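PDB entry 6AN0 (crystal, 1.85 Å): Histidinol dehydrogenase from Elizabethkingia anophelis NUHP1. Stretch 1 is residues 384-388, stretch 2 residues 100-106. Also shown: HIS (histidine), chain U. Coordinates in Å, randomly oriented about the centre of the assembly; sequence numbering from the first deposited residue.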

# COMPACT_ATOMS: atom_id res chain seq x y z
N GLY A 384 4.30 -2.90 -8.50
CA GLY A 384 5.65 -3.29 -8.13
C GLY A 384 6.26 -2.28 -7.17
O GLY A 384 5.79 -1.15 -7.03
N VAL A 385 7.29 -2.72 -6.45
CA VAL A 385 8.00 -1.80 -5.56
C VAL A 385 8.52 -0.61 -6.37
O VAL A 385 8.99 -0.76 -7.50
CB VAL A 385 9.14 -2.53 -4.83
CG1 VAL A 385 10.06 -1.54 -4.11
CG2 VAL A 385 8.55 -3.52 -3.81
N SER A 386 8.43 0.58 -5.79
CA SER A 386 8.97 1.80 -6.42
C SER A 386 9.38 2.77 -5.32
O SER A 386 9.33 2.45 -4.13
CB SER A 386 7.95 2.43 -7.38
OG SER A 386 6.89 3.04 -6.65
N LEU A 387 9.79 3.98 -5.72
CA LEU A 387 10.08 4.99 -4.71
C LEU A 387 8.89 5.20 -3.78
O LEU A 387 9.07 5.41 -2.57
CB LEU A 387 10.47 6.30 -5.39
CG LEU A 387 11.02 7.35 -4.44
CD1 LEU A 387 12.36 6.91 -3.90
CD2 LEU A 387 11.14 8.65 -5.21
N ASP A 388 7.66 5.14 -4.33
CA ASP A 388 6.43 5.29 -3.55
C ASP A 388 6.35 4.32 -2.37
O ASP A 388 5.65 4.59 -1.39
CB ASP A 388 5.19 5.04 -4.41
CG ASP A 388 5.13 5.90 -5.66
OD1 ASP A 388 6.13 6.55 -6.02
OD2 ASP A 388 4.05 5.91 -6.29
N HIS U . 6.90 17.35 -3.51
CA HIS U . 6.95 16.54 -2.31
C HIS U . 8.05 17.00 -1.35
O HIS U . 8.64 16.18 -0.64
CB HIS U . 7.15 15.08 -2.68
CG HIS U . 5.87 14.31 -2.79
ND1 HIS U . 4.64 14.88 -2.54
CD2 HIS U . 5.63 13.03 -3.13
CE1 HIS U . 3.69 13.98 -2.72
NE2 HIS U . 4.27 12.85 -3.09
OXT HIS U . 8.35 18.19 -1.25
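Stretch 2 (100-106) FHASQKE

Stretch 2 enters in helical conformation, continuing a helix that begins earlier in the chain, and then bends through a type I beta turn from Ala-102 to Lys-105 before continuing as an extended segment at Lys-105 and Glu-106. It packs on the Ser-386 to Leu-387 corner of stretch 1, where an extended Ser-386 gives way to the 3-10 segment that starts at Leu-387. The backbones come nearest at Leu-387 and His-101, whose CA atoms are 6.0 Å apart, and the two stretches together bury 261 Å².

The turn is closed by a weak bond from Lys-105 N to Ala-102 O at 3.3 Å. Just before it, Gln-104 N donates to His-101 O at 3.2 Å, and the p rotamer of Ser-103 (chi1 74°) folds OG back to donate to Phe-100 O at 2.6 Å. Ala-102 and Ser-103 point away from stretch 1, whereas Gln-104 points toward it. With chi1 m and chi2 t, the Gln-104 chain is extended beyond CG and carries its amide to the start of the 3-10 segment. There Leu-387 N donates to Gln-104 OE1 at 2.8 Å with an N-H...O angle of 165°, the one direct hydrogen bond between the stretches. Gln-104 OE1 also lies 3.3 Å from Ser-386 CB and 3.3 Å from Leu-387 CB. The other end of the amide is also used: Gln-104 NE2 donates to water 1 at 3.0 Å, and this water makes a weak bond to Val-385 O at 3.5 Å.

Leu-387, the residue most covered by stretch 2, points toward it in the t, p rotamer. This places Leu-387 CD2 3.4 Å from Lys-105 CG and 3.8 Å from His-101 O, so that the methyl packs on the aliphatic part of the lysine and on the backbone carbonyl of His-101. Lys-105 is m at chi1 and t at chi2 to chi4; the extended chain takes NZ well past Leu-387 to a partner elsewhere in the structure.

His-101 leaves its backbone sideways, but chi1 m (-73°) brings the ring nearer to stretch 1. The ring meets it edge-on, with Ser-386 CA 4.1 Å from His-101 CD2 and Val-385 O 4.3 Å from His-101 NE2.

On stretch 1, Ser-386 is p, and its OG accepts a weak bond from Asp-388 N at 3.2 Å, bracing the start of the 3-10 segment. Water 2 lies 2.7 Å from Gln-104 O and 2.8 Å from Asp-388 OD1. Farther along, Glu-106 O accepts from the bound histidine N at 3.1 Å.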

# COMPACT_ATOMS: atom_id res chain seq x y z
N PHE A 100 16.36 5.57 -12.78
CA PHE A 100 14.92 5.44 -13.00
C PHE A 100 14.12 5.72 -11.73
O PHE A 100 13.07 6.37 -11.79
CB PHE A 100 14.57 4.05 -13.53
CG PHE A 100 13.09 3.86 -13.81
CD1 PHE A 100 12.46 4.62 -14.78
CD2 PHE A 100 12.34 2.92 -13.10
CE1 PHE A 100 11.10 4.46 -15.06
CE2 PHE A 100 10.98 2.75 -13.37
CZ PHE A 100 10.35 3.52 -14.36
N HIS A 101 14.60 5.25 -10.57
CA HIS A 101 13.83 5.49 -9.35
C HIS A 101 13.95 6.93 -8.88
O HIS A 101 13.02 7.47 -8.27
CB HIS A 101 14.24 4.53 -8.25
CG HIS A 101 13.75 3.14 -8.50
ND1 HIS A 101 14.38 2.28 -9.37
CD2 HIS A 101 12.65 2.49 -8.06
CE1 HIS A 101 13.70 1.14 -9.43
NE2 HIS A 101 12.64 1.25 -8.65
N ALA A 102 15.08 7.59 -9.16
CA ALA A 102 15.19 8.99 -8.81
C ALA A 102 14.19 9.84 -9.57
O ALA A 102 13.73 10.86 -9.06
CB ALA A 102 16.62 9.50 -9.06
N SER A 103 13.82 9.42 -10.79
CA SER A 103 12.89 10.19 -11.62
C SER A 103 11.48 10.17 -11.05
O SER A 103 10.64 10.98 -11.45
CB SER A 103 12.87 9.65 -13.06
OG SER A 103 12.16 8.41 -13.15
N GLN A 104 11.19 9.26 -10.12
CA GLN A 104 9.86 9.12 -9.55
C GLN A 104 9.57 10.14 -8.45
O GLN A 104 8.42 10.22 -7.99
CB GLN A 104 9.67 7.69 -9.01
CG GLN A 104 9.84 6.62 -10.12
CD GLN A 104 9.88 5.19 -9.57
OE1 GLN A 104 9.87 4.98 -8.36
NE2 GLN A 104 9.93 4.21 -10.47
N LYS A 105 10.56 10.94 -8.05
CA LYS A 105 10.34 11.97 -7.05
C LYS A 105 9.41 13.04 -7.63
O LYS A 105 9.57 13.45 -8.78
CB LYS A 105 11.67 12.62 -6.63
CG LYS A 105 12.65 11.65 -5.99
CD LYS A 105 13.91 12.35 -5.46
CE LYS A 105 14.79 11.36 -4.72
NZ LYS A 105 15.94 11.97 -4.00
N GLU A 106 8.45 13.47 -6.83
CA GLU A 106 7.46 14.45 -7.27
C GLU A 106 7.86 15.85 -6.81
O GLU A 106 8.55 16.02 -5.80
CB GLU A 106 6.08 14.11 -6.71
CG GLU A 106 5.53 12.79 -7.21
CD GLU A 106 4.12 12.57 -6.73
OE1 GLU A 106 3.94 12.30 -5.52
OE2 GLU A 106 3.19 12.71 -7.56
O HOH W 1 10.08 1.26 -10.12
O HOH W 2 7.43 9.03 -5.73